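Local coordinates for cystathionine beta-lyase family protein, YNBB B.subtilis ortholog (Clostridium acetobutylicum, PDB 3HVY), which is probably a pyridoxal-phosphate-dependent carbon-sulfur lyase of the methionine gamma-lyase family, possibly involved in aluminium resistance, at residues 36-41 with 328-333; 90-95 with 256-261; 110-115 with 261-266; 332-337 with 404-409. All coordinates share one frame; numbering follows the deposited sequence.

Contact 1. Residues 36-41 with 328-333; sequences KYYDEI and DKRTDI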
loop_
_atom_site.group_PDB
_atom_site.type_symbol
_atom_site.label_atom_id
_atom_site.label_comp_id
_atom_site.label_asym_id
_atom_site.label_seq_id
_atom_site.Cartn_x
_atom_site.Cartn_y
_atom_site.Cartn_z
ATOM N N LYS D 36 16.694 29.858 -18.907
ATOM C CA LYS D 36 15.874 29.829 -20.130
ATOM C C LYS D 36 16.326 28.730 -21.069
ATOM O O LYS D 36 15.527 28.080 -21.765
ATOM C CB LYS D 36 15.897 31.212 -20.856
ATOM C CG LYS D 36 15.091 32.278 -20.090
ATOM C CD LYS D 36 15.034 33.662 -20.779
ATOM N N TYR D 37 17.621 28.499 -21.084
ATOM C CA TYR D 37 18.167 27.429 -21.879
ATOM C C TYR D 37 17.643 26.080 -21.364
ATOM O O TYR D 37 17.270 25.209 -22.157
ATOM C CB TYR D 37 19.692 27.509 -21.813
ATOM C CG TYR D 37 20.418 26.324 -22.383
ATOM C CD1 TYR D 37 20.726 25.238 -21.588
ATOM C CD2 TYR D 37 20.852 26.318 -23.719
ATOM C CE1 TYR D 37 21.401 24.179 -22.101
ATOM C CE2 TYR D 37 21.526 25.272 -24.236
ATOM C CZ TYR D 37 21.799 24.196 -23.423
ATOM O OH TYR D 37 22.479 23.134 -23.898
ATOM N N TYR D 38 17.642 25.881 -20.049
ATOM C CA TYR D 38 17.126 24.610 -19.502
ATOM C C TYR D 38 15.644 24.426 -19.721
ATOM O O TYR D 38 15.170 23.273 -19.874
ATOM C CB TYR D 38 17.495 24.422 -18.037
ATOM C CG TYR D 38 19.004 24.269 -17.895
ATOM C CD1 TYR D 38 19.666 23.182 -18.429
ATOM C CD2 TYR D 38 19.762 25.256 -17.287
ATOM C CE1 TYR D 38 21.063 23.083 -18.329
ATOM C CE2 TYR D 38 21.149 25.150 -17.195
ATOM C CZ TYR D 38 21.787 24.086 -17.712
ATOM O OH TYR D 38 23.175 24.042 -17.648
ATOM N N ASP D 39 14.908 25.529 -19.758
ATOM C CA ASP D 39 13.461 25.442 -20.018
ATOM C C ASP D 39 13.156 24.860 -21.383
ATOM O O ASP D 39 12.126 24.221 -21.569
ATOM C CB ASP D 39 12.813 26.802 -19.889
ATOM C CG ASP D 39 12.726 27.259 -18.475
ATOM O OD1 ASP D 39 12.924 26.450 -17.546
ATOM O OD2 ASP D 39 12.445 28.447 -18.331
ATOM N N GLU D 40 14.017 25.166 -22.342
ATOM C CA GLU D 40 13.914 24.646 -23.728
ATOM C C GLU D 40 14.096 23.143 -23.776
ATOM O O GLU D 40 13.342 22.428 -24.434
ATOM C CB GLU D 40 14.962 25.302 -24.602
ATOM C CG GLU D 40 14.701 26.806 -24.778
ATOM C CD GLU D 40 15.853 27.506 -25.489
ATOM O OE1 GLU D 40 16.781 26.805 -25.941
ATOM O OE2 GLU D 40 15.830 28.748 -25.563
ATOM N N ILE D 41 15.109 22.677 -23.048
ATOM C CA ILE D 41 15.343 21.260 -22.902
ATOM C C ILE D 41 14.191 20.582 -22.147
ATOM O O ILE D 41 13.742 19.508 -22.540
ATOM C CB ILE D 41 16.694 21.013 -22.184
ATOM C CG1 ILE D 41 17.866 21.378 -23.111
ATOM C CG2 ILE D 41 16.827 19.552 -21.762
ATOM C CD1 ILE D 41 19.216 21.205 -22.456
ATOM N N ASP D 328 28.561 26.427 -17.341
ATOM C CA ASP D 328 28.876 25.139 -17.955
ATOM C C ASP D 328 27.583 24.381 -18.072
ATOM O O ASP D 328 26.930 24.113 -17.063
ATOM C CB ASP D 328 29.793 24.286 -17.067
ATOM C CG ASP D 328 31.206 24.809 -17.016
ATOM O OD1 ASP D 328 31.682 25.349 -18.035
ATOM O OD2 ASP D 328 31.858 24.641 -15.976
ATOM N N LYS D 329 27.191 24.048 -19.286
ATOM C CA LYS D 329 25.928 23.341 -19.502
ATOM C C LYS D 329 26.024 21.913 -18.905
ATOM O O LYS D 329 26.994 21.194 -19.071
ATOM C CB LYS D 329 25.507 23.333 -20.982
ATOM C CG LYS D 329 25.284 24.785 -21.599
ATOM C CD LYS D 329 24.229 25.635 -20.842
ATOM C CE LYS D 329 23.816 26.920 -21.590
ATOM N NZ LYS D 329 24.787 28.032 -21.500
ATOM N N ARG D 330 25.003 21.573 -18.132
ATOM C CA ARG D 330 24.997 20.383 -17.322
ATOM C C ARG D 330 24.597 19.087 -18.016
ATOM O O ARG D 330 23.891 19.067 -19.039
ATOM C CB ARG D 330 24.070 20.629 -16.123
ATOM C CG ARG D 330 24.358 21.917 -15.338
ATOM C CD ARG D 330 25.775 21.999 -14.975
ATOM N NE ARG D 330 26.239 23.258 -14.345
ATOM C CZ ARG D 330 26.288 23.444 -13.029
ATOM N NH1 ARG D 330 25.823 22.533 -12.211
ATOM N NH2 ARG D 330 26.787 24.556 -12.524
ATOM N N THR D 331 25.107 18.009 -17.438
ATOM C CA THR D 331 24.732 16.688 -17.850
ATOM C C THR D 331 24.131 15.879 -16.729
ATOM O O THR D 331 23.473 14.837 -16.993
ATOM C CB THR D 331 25.936 15.948 -18.467
ATOM O OG1 THR D 331 25.444 14.868 -19.245
ATOM C CG2 THR D 331 26.896 15.411 -17.410
ATOM N N ASP D 332 24.388 16.300 -15.470
ATOM C CA ASP D 332 23.758 15.712 -14.309
ATOM C C ASP D 332 23.329 16.816 -13.322
ATOM O O ASP D 332 23.464 17.992 -13.622
ATOM C CB ASP D 332 24.638 14.643 -13.676
ATOM C CG ASP D 332 25.879 15.207 -13.071
ATOM O OD1 ASP D 332 25.839 16.389 -12.713
ATOM O OD2 ASP D 332 26.882 14.485 -12.928
ATOM N N ILE D 333 22.763 16.418 -12.195
ATOM C CA ILE D 333 22.228 17.363 -11.195
ATOM C C ILE D 333 23.205 17.724 -10.065
ATOM O O ILE D 333 22.842 18.417 -9.119
ATOM C CB ILE D 333 20.893 16.873 -10.553
ATOM C CG1 ILE D 333 21.058 15.543 -9.832
ATOM C CG2 ILE D 333 19.743 16.767 -11.600
ATOM C CD1 ILE D 333 19.911 15.200 -8.865
#

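Contact 2. Residues 90-95 with 256-261; sequences ESAFVR and YIAGKE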
loop_
_atom_site.group_PDB
_atom_site.type_symbol
_atom_site.label_atom_id
_atom_site.label_comp_id
_atom_site.label_asym_id
_atom_site.label_seq_id
_atom_site.Cartn_x
_atom_site.Cartn_y
_atom_site.Cartn_z
ATOM N N GLU D 90 15.712 -0.989 -27.664
ATOM C CA GLU D 90 14.845 -2.146 -27.939
ATOM C C GLU D 90 14.046 -2.543 -26.698
ATOM O O GLU D 90 12.879 -2.858 -26.787
ATOM C CB GLU D 90 15.666 -3.356 -28.351
ATOM C CG GLU D 90 16.331 -3.199 -29.690
ATOM C CD GLU D 90 17.303 -4.326 -30.003
ATOM O OE1 GLU D 90 17.590 -5.202 -29.162
ATOM O OE2 GLU D 90 17.773 -4.332 -31.135
ATOM N N SER D 91 14.678 -2.508 -25.534
ATOM C CA SER D 91 14.044 -2.966 -24.309
ATOM C C SER D 91 14.393 -2.142 -23.100
ATOM O O SER D 91 15.342 -1.341 -23.098
ATOM C CB SER D 91 14.479 -4.405 -23.971
ATOM O OG SER D 91 14.447 -5.198 -25.098
ATOM N N ALA D 92 13.638 -2.417 -22.038
ATOM C CA ALA D 92 13.850 -1.794 -20.744
ATOM C C ALA D 92 13.235 -2.709 -19.724
ATOM O O ALA D 92 12.359 -3.538 -20.048
ATOM C CB ALA D 92 13.277 -0.356 -20.637
ATOM N N PHE D 93 13.702 -2.534 -18.497
ATOM C CA PHE D 93 13.394 -3.378 -17.346
ATOM C C PHE D 93 13.443 -2.467 -16.124
ATOM O O PHE D 93 14.529 -2.080 -15.653
ATOM C CB PHE D 93 14.408 -4.502 -17.265
ATOM C CG PHE D 93 14.242 -5.422 -16.076
ATOM C CD1 PHE D 93 13.220 -6.368 -16.022
ATOM C CD2 PHE D 93 15.119 -5.349 -15.024
ATOM C CE1 PHE D 93 13.102 -7.223 -14.979
ATOM C CE2 PHE D 93 14.965 -6.201 -13.947
ATOM C CZ PHE D 93 13.967 -7.163 -13.949
ATOM N N VAL D 94 12.252 -2.098 -15.667
ATOM C CA VAL D 94 12.038 -1.174 -14.594
ATOM C C VAL D 94 11.292 -1.912 -13.491
ATOM O O VAL D 94 10.216 -2.523 -13.722
ATOM C CB VAL D 94 11.167 0.015 -15.069
ATOM C CG1 VAL D 94 11.096 1.095 -13.958
ATOM C CG2 VAL D 94 11.646 0.558 -16.419
ATOM N N ARG D 95 11.851 -1.884 -12.281
ATOM C CA ARG D 95 11.292 -2.680 -11.211
ATOM C C ARG D 95 11.528 -2.014 -9.895
ATOM O O ARG D 95 12.586 -1.389 -9.667
ATOM C CB ARG D 95 11.957 -4.051 -11.137
ATOM C CG ARG D 95 11.707 -4.965 -12.301
ATOM C CD ARG D 95 10.274 -5.461 -12.339
ATOM N NE ARG D 95 10.040 -6.451 -13.393
ATOM C CZ ARG D 95 9.848 -6.164 -14.673
ATOM N NH1 ARG D 95 9.884 -4.915 -15.090
ATOM N NH2 ARG D 95 9.638 -7.142 -15.542
ATOM N N TYR D 256 16.265 0.870 -12.998
ATOM C CA TYR D 256 15.975 0.542 -14.361
ATOM C C TYR D 256 17.250 0.080 -15.077
ATOM O O TYR D 256 18.366 0.439 -14.691
ATOM C CB TYR D 256 15.304 1.714 -15.086
ATOM C CG TYR D 256 16.238 2.870 -15.422
ATOM C CD1 TYR D 256 16.434 3.911 -14.523
ATOM C CD2 TYR D 256 16.931 2.898 -16.645
ATOM C CE1 TYR D 256 17.320 4.943 -14.821
ATOM C CE2 TYR D 256 17.824 3.931 -16.940
ATOM C CZ TYR D 256 17.998 4.957 -16.028
ATOM O OH TYR D 256 18.860 6.011 -16.270
ATOM N N ILE D 257 17.036 -0.768 -16.079
ATOM C CA ILE D 257 18.033 -1.167 -17.042
ATOM C C ILE D 257 17.392 -1.015 -18.410
ATOM O O ILE D 257 16.244 -1.364 -18.583
ATOM C CB ILE D 257 18.509 -2.599 -16.847
ATOM C CG1 ILE D 257 19.144 -2.741 -15.493
ATOM C CG2 ILE D 257 19.500 -3.006 -18.052
ATOM C CD1 ILE D 257 19.641 -4.145 -15.146
ATOM N N ALA D 258 18.113 -0.432 -19.361
ATOM C CA ALA D 258 17.586 -0.168 -20.694
ATOM C C ALA D 258 18.677 -0.365 -21.729
ATOM O O ALA D 258 19.854 -0.071 -21.503
ATOM C CB ALA D 258 17.026 1.238 -20.821
ATOM N N GLY D 259 18.265 -0.838 -22.893
ATOM C CA GLY D 259 19.207 -1.116 -23.975
ATOM C C GLY D 259 18.737 -2.166 -24.965
ATOM O O GLY D 259 17.537 -2.392 -25.156
ATOM N N LYS D 260 19.700 -2.809 -25.609
ATOM C CA LYS D 260 19.426 -3.878 -26.522
ATOM C C LYS D 260 18.759 -5.007 -25.788
ATOM O O LYS D 260 19.144 -5.323 -24.689
ATOM C CB LYS D 260 20.740 -4.347 -27.207
ATOM C CG LYS D 260 21.322 -3.183 -28.027
ATOM C CD LYS D 260 21.960 -3.526 -29.300
ATOM C CE LYS D 260 22.363 -2.243 -30.070
ATOM N NZ LYS D 260 21.376 -1.811 -31.129
ATOM N N GLU D 261 17.781 -5.637 -26.426
ATOM C CA GLU D 261 17.059 -6.738 -25.819
ATOM C C GLU D 261 17.993 -7.847 -25.319
ATOM O O GLU D 261 17.801 -8.363 -24.252
ATOM C CB GLU D 261 16.026 -7.296 -26.775
ATOM C CG GLU D 261 15.101 -8.393 -26.212
ATOM C CD GLU D 261 15.727 -9.793 -26.256
ATOM O OE1 GLU D 261 16.440 -10.110 -27.246
ATOM O OE2 GLU D 261 15.491 -10.589 -25.302
#

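Contact 3. Residues 110-115 with 261-266; sequences FGNLRP and EEYVTQ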
loop_
_atom_site.group_PDB
_atom_site.type_symbol
_atom_site.label_atom_id
_atom_site.label_comp_id
_atom_site.label_asym_id
_atom_site.label_seq_id
_atom_site.Cartn_x
_atom_site.Cartn_y
_atom_site.Cartn_z
ATOM N N PHE D 110 26.950 -8.076 -14.162
ATOM C CA PHE D 110 26.961 -9.513 -13.938
ATOM C C PHE D 110 26.286 -10.240 -15.073
ATOM O O PHE D 110 26.816 -11.190 -15.608
ATOM C CB PHE D 110 26.301 -9.910 -12.622
ATOM C CG PHE D 110 27.236 -9.950 -11.468
ATOM C CD1 PHE D 110 28.074 -11.030 -11.285
ATOM C CD2 PHE D 110 27.277 -8.908 -10.549
ATOM C CE1 PHE D 110 28.986 -11.077 -10.210
ATOM C CE2 PHE D 110 28.208 -8.944 -9.474
ATOM C CZ PHE D 110 29.043 -10.040 -9.315
ATOM N N GLY D 111 25.128 -9.768 -15.476
ATOM C CA GLY D 111 24.401 -10.479 -16.503
ATOM C C GLY D 111 25.099 -10.620 -17.835
ATOM O O GLY D 111 24.883 -11.616 -18.563
ATOM N N ASN D 112 25.949 -9.652 -18.149
ATOM C CA ASN D 112 26.596 -9.570 -19.453
ATOM C C ASN D 112 28.061 -9.940 -19.470
ATOM O O ASN D 112 28.777 -9.656 -20.421
ATOM C CB ASN D 112 26.296 -8.185 -20.048
ATOM C CG ASN D 112 24.851 -8.077 -20.556
ATOM O OD1 ASN D 112 24.536 -8.703 -21.542
ATOM N ND2 ASN D 112 23.947 -7.321 -19.846
ATOM N N LEU D 113 28.495 -10.627 -18.420
ATOM C CA LEU D 113 29.876 -11.063 -18.265
ATOM C C LEU D 113 29.920 -12.510 -17.792
ATOM O O LEU D 113 29.047 -12.972 -17.062
ATOM C CB LEU D 113 30.630 -10.188 -17.252
ATOM C CG LEU D 113 30.920 -8.791 -17.814
ATOM C CD1 LEU D 113 31.193 -7.791 -16.696
ATOM C CD2 LEU D 113 32.018 -8.807 -18.891
ATOM N N ARG D 114 30.973 -13.201 -18.207
ATOM C CA ARG D 114 31.209 -14.596 -17.872
ATOM C C ARG D 114 32.679 -14.806 -17.508
ATOM O O ARG D 114 33.545 -13.949 -17.761
ATOM C CB ARG D 114 30.856 -15.500 -19.066
ATOM C CG ARG D 114 29.373 -15.416 -19.507
ATOM C CD ARG D 114 28.388 -15.989 -18.502
ATOM N NE ARG D 114 27.061 -16.093 -19.128
ATOM C CZ ARG D 114 26.115 -15.160 -19.095
ATOM N NH1 ARG D 114 26.306 -14.039 -18.447
ATOM N NH2 ARG D 114 24.952 -15.356 -19.720
ATOM N N PRO D 115 32.967 -15.935 -16.887
ATOM C CA PRO D 115 34.354 -16.175 -16.538
ATOM C C PRO D 115 35.279 -16.084 -17.756
ATOM O O PRO D 115 34.953 -16.614 -18.832
ATOM C CB PRO D 115 34.314 -17.608 -15.972
ATOM C CG PRO D 115 32.909 -17.802 -15.522
ATOM C CD PRO D 115 32.075 -17.035 -16.460
ATOM N N GLU D 261 17.781 -5.637 -26.426
ATOM C CA GLU D 261 17.059 -6.738 -25.819
ATOM C C GLU D 261 17.993 -7.847 -25.319
ATOM O O GLU D 261 17.801 -8.363 -24.252
ATOM C CB GLU D 261 16.026 -7.296 -26.775
ATOM C CG GLU D 261 15.101 -8.393 -26.212
ATOM C CD GLU D 261 15.727 -9.793 -26.256
ATOM O OE1 GLU D 261 16.440 -10.110 -27.246
ATOM O OE2 GLU D 261 15.491 -10.589 -25.302
ATOM N N GLU D 262 18.997 -8.190 -26.080
ATOM C CA GLU D 262 19.903 -9.240 -25.671
ATOM C C GLU D 262 20.520 -8.912 -24.321
ATOM O O GLU D 262 20.556 -9.755 -23.469
ATOM C CB GLU D 262 20.963 -9.449 -26.762
ATOM C CG GLU D 262 22.131 -10.323 -26.388
ATOM C CD GLU D 262 23.161 -10.473 -27.528
ATOM O OE1 GLU D 262 23.047 -9.778 -28.572
ATOM O OE2 GLU D 262 24.111 -11.275 -27.356
ATOM N N TYR D 263 21.001 -7.680 -24.126
ATOM C CA TYR D 263 21.729 -7.330 -22.912
ATOM C C TYR D 263 20.806 -7.056 -21.717
ATOM O O TYR D 263 21.132 -7.417 -20.566
ATOM C CB TYR D 263 22.663 -6.150 -23.185
ATOM C CG TYR D 263 23.525 -6.364 -24.417
ATOM C CD1 TYR D 263 24.132 -7.592 -24.656
ATOM C CD2 TYR D 263 23.742 -5.344 -25.331
ATOM C CE1 TYR D 263 24.934 -7.800 -25.784
ATOM C CE2 TYR D 263 24.572 -5.523 -26.449
ATOM C CZ TYR D 263 25.163 -6.753 -26.681
ATOM O OH TYR D 263 25.980 -6.976 -27.826
ATOM N N VAL D 264 19.614 -6.526 -21.985
ATOM C CA VAL D 264 18.648 -6.292 -20.919
ATOM C C VAL D 264 18.180 -7.649 -20.442
ATOM O O VAL D 264 18.138 -7.907 -19.234
ATOM C CB VAL D 264 17.456 -5.428 -21.396
ATOM C CG1 VAL D 264 16.402 -5.308 -20.283
ATOM C CG2 VAL D 264 17.977 -4.037 -21.815
ATOM N N THR D 265 17.853 -8.545 -21.376
ATOM C CA THR D 265 17.395 -9.865 -20.982
ATOM C C THR D 265 18.422 -10.617 -20.130
ATOM O O THR D 265 18.049 -11.277 -19.130
ATOM C CB THR D 265 17.026 -10.682 -22.176
ATOM O OG1 THR D 265 15.876 -10.094 -22.730
ATOM C CG2 THR D 265 16.703 -12.157 -21.807
ATOM N N GLN D 266 19.704 -10.554 -20.496
ATOM C CA GLN D 266 20.699 -11.232 -19.670
ATOM C C GLN D 266 20.757 -10.672 -18.221
ATOM O O GLN D 266 21.009 -11.416 -17.231
ATOM C CB GLN D 266 22.060 -11.220 -20.304
ATOM C CG GLN D 266 22.260 -12.155 -21.524
ATOM C CD GLN D 266 21.875 -13.608 -21.262
ATOM O OE1 GLN D 266 22.376 -14.267 -20.343
ATOM N NE2 GLN D 266 20.976 -14.112 -22.085
#

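Contact 4. Residues 332-337 with 404-409; sequences DIIQAI and YLQGGL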
loop_
_atom_site.group_PDB
_atom_site.type_symbol
_atom_site.label_atom_id
_atom_site.label_comp_id
_atom_site.label_asym_id
_atom_site.label_seq_id
_atom_site.Cartn_x
_atom_site.Cartn_y
_atom_site.Cartn_z
ATOM N N ASP D 332 24.388 16.300 -15.470
ATOM C CA ASP D 332 23.758 15.712 -14.309
ATOM C C ASP D 332 23.329 16.816 -13.322
ATOM O O ASP D 332 23.464 17.992 -13.622
ATOM C CB ASP D 332 24.638 14.643 -13.676
ATOM C CG ASP D 332 25.879 15.207 -13.071
ATOM O OD1 ASP D 332 25.839 16.389 -12.713
ATOM O OD2 ASP D 332 26.882 14.485 -12.928
ATOM N N ILE D 333 22.763 16.418 -12.195
ATOM C CA ILE D 333 22.228 17.363 -11.195
ATOM C C ILE D 333 23.205 17.724 -10.065
ATOM O O ILE D 333 22.842 18.417 -9.119
ATOM C CB ILE D 333 20.893 16.873 -10.553
ATOM C CG1 ILE D 333 21.058 15.543 -9.832
ATOM C CG2 ILE D 333 19.743 16.767 -11.600
ATOM C CD1 ILE D 333 19.911 15.200 -8.865
ATOM N N ILE D 334 24.443 17.301 -10.184
ATOM C CA ILE D 334 25.398 17.481 -9.103
ATOM C C ILE D 334 26.154 18.811 -9.196
ATOM O O ILE D 334 26.499 19.242 -10.294
ATOM C CB ILE D 334 26.468 16.389 -9.116
ATOM C CG1 ILE D 334 25.837 14.987 -9.147
ATOM C CG2 ILE D 334 27.434 16.554 -7.912
ATOM C CD1 ILE D 334 24.848 14.771 -8.066
ATOM N N GLN D 335 26.420 19.431 -8.022
ATOM C CA GLN D 335 27.193 20.642 -7.930
ATOM C C GLN D 335 28.222 20.433 -6.853
ATOM O O GLN D 335 27.863 20.070 -5.739
ATOM C CB GLN D 335 26.355 21.838 -7.490
ATOM C CG GLN D 335 27.115 23.169 -7.512
ATOM C CD GLN D 335 27.722 23.467 -8.879
ATOM O OE1 GLN D 335 27.019 23.430 -9.874
ATOM N NE2 GLN D 335 29.026 23.790 -8.922
ATOM N N ALA D 336 29.477 20.722 -7.177
ATOM C CA ALA D 336 30.612 20.644 -6.233
ATOM C C ALA D 336 31.072 22.054 -5.843
ATOM O O ALA D 336 31.012 22.982 -6.655
ATOM C CB ALA D 336 31.791 19.802 -6.842
ATOM N N ILE D 337 31.510 22.207 -4.596
ATOM C CA ILE D 337 31.944 23.477 -4.059
ATOM C C ILE D 337 33.257 23.194 -3.275
ATOM O O ILE D 337 33.256 22.338 -2.396
ATOM C CB ILE D 337 30.917 24.048 -3.059
ATOM C CG1 ILE D 337 29.474 24.068 -3.641
ATOM C CG2 ILE D 337 31.383 25.448 -2.533
ATOM C CD1 ILE D 337 28.399 24.350 -2.583
ATOM N N TYR D 404 29.434 18.280 -2.018
ATOM C CA TYR D 404 28.612 17.948 -3.162
ATOM C C TYR D 404 27.159 18.110 -2.813
ATOM O O TYR D 404 26.685 17.472 -1.885
ATOM C CB TYR D 404 28.916 16.532 -3.631
ATOM C CG TYR D 404 30.385 16.323 -3.914
ATOM C CD1 TYR D 404 30.909 16.486 -5.180
ATOM C CD2 TYR D 404 31.243 15.987 -2.905
ATOM C CE1 TYR D 404 32.272 16.304 -5.410
ATOM C CE2 TYR D 404 32.568 15.826 -3.126
ATOM C CZ TYR D 404 33.084 15.987 -4.387
ATOM O OH TYR D 404 34.457 15.811 -4.612
ATOM N N LEU D 405 26.479 18.983 -3.557
ATOM C CA LEU D 405 25.068 19.287 -3.379
ATOM C C LEU D 405 24.312 18.749 -4.568
ATOM O O LEU D 405 24.774 18.824 -5.692
ATOM C CB LEU D 405 24.854 20.811 -3.319
ATOM C CG LEU D 405 23.401 21.293 -3.182
ATOM C CD1 LEU D 405 23.073 21.405 -1.735
ATOM C CD2 LEU D 405 23.131 22.617 -3.846
ATOM N N GLN D 406 23.174 18.143 -4.317
ATOM C CA GLN D 406 22.301 17.735 -5.403
ATOM C C GLN D 406 20.862 17.677 -4.985
ATOM O O GLN D 406 20.555 17.482 -3.826
ATOM C CB GLN D 406 22.673 16.400 -6.019
ATOM C CG GLN D 406 22.540 15.232 -5.136
ATOM C CD GLN D 406 23.687 15.124 -4.225
ATOM O OE1 GLN D 406 24.832 15.150 -4.663
ATOM N NE2 GLN D 406 23.411 15.035 -2.940
ATOM N N GLY D 407 19.984 17.898 -5.949
ATOM C CA GLY D 407 18.571 17.727 -5.736
ATOM C C GLY D 407 17.844 18.986 -5.382
ATOM O O GLY D 407 18.440 20.021 -5.214
ATOM N N GLY D 408 16.534 18.840 -5.289
ATOM C CA GLY D 408 15.610 19.883 -4.973
ATOM C C GLY D 408 14.315 19.622 -5.736
ATOM O O GLY D 408 14.251 19.818 -6.971
ATOM N N LEU D 409 13.290 19.182 -5.011
ATOM C CA LEU D 409 11.997 18.910 -5.648
ATOM C C LEU D 409 11.481 20.171 -6.293
ATOM O O LEU D 409 10.722 20.112 -7.263
ATOM C CB LEU D 409 10.992 18.382 -4.654
ATOM C CG LEU D 409 11.351 17.027 -4.006
ATOM C CD1 LEU D 409 10.474 16.754 -2.808
ATOM C CD2 LEU D 409 11.357 15.857 -5.017
HETATM O O HOH W 1 20.876 19.798 -7.982
#

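Contact 1. Residues 36-41 with 328-333
The phenol oxygen of Tyr38 is the polar centre of this contact. It accepts a hydrogen bond from the backbone N-H of Arg330, with Arg330 N 3.1 Å from Tyr38 OH and an angle of 153° at the hydrogen. Arg330 N lies at the edge of the Tyr38 ring, near its plane. Two carbons also lie close to this oxygen. Arg330 CG is 3.4 Å from Tyr38 OH, and Lys329 CA is equally near. The Tyr38 ring and the Arg330 guanidinium are turned almost perpendicular, their planes 81° apart. NE of the guanidinium turns back to Asp328 O at 2.9 Å, which lies in the guanidinium plane, while NH1 and NH2 bond Gln335 OE1 and Lys325 O.

Beside this bond, Lys329 lies over one face of Tyr37. The ring is placed there by a CG anti to the backbone N (chi1 169°). Lys329 CE sits over the ring centre, 3.4 Å from the centroid of Tyr37, in a CH-pi contact. Lys329 CD lies over the same face, 3.4 Å from Tyr37 CE1. The ammonium is farther up, with NZ 4.8 Å from the Tyr37 centroid but still over the face, a cation-pi arrangement. Its stronger partner is Glu34, by a salt bridge.

Tyr38 also packs on Ile302 and Val305 of helix 287-317, and Arg330 on Ala308 and Ala312. The contact thus ties the long helix 18-55 to the loop before strand 334-338 of the C-terminal antiparallel sheet, in a chain of the fold type I PLP-enzyme family.

Contact 2. Residues 90-95 with 256-261
Ser91 and Gly259 pair closely, as do Phe93 and Ile257, and these two hydrogen-bonded pairs form the tight part of the contact. The strands run antiparallel, their axes 4.6 Å apart. Ser91 N gives its hydrogen to Gly259 O at 2.9 Å, and Gly259 N returns one to Ser91 O in a nearly straight bond (174°). Phe93 N to Ile257 O is the shortest of the strand bonds, at 2.8 Å. The non-hydrogen-bonded pairs are close as well. Ala92 CB meets Ala258 CB at 4.1 Å, and Val94 CG2 lies beside Tyr256 CB.

The Glu90 end is exposed and looser. Its carboxylate still makes one good bond: Glu261 N donates to Glu90 OE1 at 2.8 Å, on the anti side of the carboxylate. Lys260 takes the N-cap position of the helix that follows, so Glu90 meets a backbone N-H of its first turn. Lys260 NZ stays 4.4 Å from Glu90 OE2, too far for a salt bridge.

Strand 91-95 is the outermost strand at this side of the mixed sheet, and strand 255-259 joins it to strand 237-241. Phe93 and Ile257 face helix 261-271. Ala92 and Val94, on the other face, pack against helix 74-87.

Contact 3. Residues 110-115 with 261-266
Asn112 and Tyr263 cross at about a right angle, with the amide and ring planes 83° apart. The amide comes in beside the helix backbone. Asn112 ND2 donates to Tyr263 O at 2.9 Å in a nearly straight bond (172°), with the acceptor close to the amide plane. ND2 also bonds Ala108 O in the preceding helix 101-111. On the other branch, Asn112 OD1 lies 3.3 Å from Tyr263 CD1 and close to the Tyr263 CA.

Arg114 and Gln266 also cross at about a right angle, their flat groups 49° apart. Arg114 NH2 reaches Gln266 OE1 at 2.9 Å. The oxygen lies in the guanidinium plane, but the donor stands above the plane of the Gln266 carbonyl. Arg114 NH1 bonds Gly111 O at 2.8 Å, which helps fix the rotation of the guanidinium. Gly111 also lies against Gln266, whose CB is 3.3 Å from Gly111 O.

The third subunit completes the polar network: its Glu147 forms a salt bridge with Arg114 NH2, and its Lys141 O accepts from Gln266 NE2. The turn that ends helix 101-111 is held by side-chain hydrogen bonds to the first turns of helix 261-271, at a subunit interface of the tetramer.

Contact 4. Residues 332-337 with 404-409
The Tyr404 ring has Ile334 CG2 at its edge, near the ring plane, 4.4 Å from Tyr404 CD1. Ala336 CB approaches the same ring obliquely, 3.8 Å from Tyr404 CE1. Outside the contact the ring also meets Tyr188, and its hydroxyl bonds Gly189 O. The Gln406 side chain lies alongside Ile334, pointing the same way. Ile334 CD1 reaches Gln406 CB at 3.4 Å and lies just as near the amide oxygen OE1. Gln406 NE2 is hydrogen-bonded to Ser392.

The backbones meet at Gln335 and Leu405, an antiparallel hydrogen-bonded pair. Leu405 N donates to Gln335 O at 2.8 Å, and Gln335 N donates to Leu405 O at 2.9 Å. Where the strands part, water 1 takes over. It gives a hydrogen to Ile333 O at 2.7 Å and accepts one from Gly407 N at 2.9 Å. Within 332-337, Asp332 OD1 accepts from Ile334 N, forming an Asx turn that leads into the strand.

Leu405 and Ile337 pack on helices 287-317 and 342-354, and the Gln335 side chain also touches the first of these. Tyr404, Ala336, Ile334 and Gln406 share the other face. The chemistry is therefore mixed. Backbone bonds, a bridging water and outside partners, among them Arg330 NH1 for Gln335 OE1, satisfy polar groups that would be costly to bury alone.

Contacts 1 and 4 are neighbours in space and share Asp332 and Ile333; contact 1 brings in the N-terminal helix 18-55. Arg330 of one bonds Gln335 of the other. Contact 4 is the more buried and rests on strand pairing. Contact 1 is partly buried and depends on two tyrosines, a lysine and a loop N-H. Contacts 2 and 3 form a second pair about 12 Å apart between centres, sharing Glu261, with Val264 packed on Phe93. Contact 2 joins strands at the border of the large mixed sheet and has an exposed end. Contact 3 is buried, uses side-chain amides and a guanidinium, and meets another subunit. The two pairs do not touch.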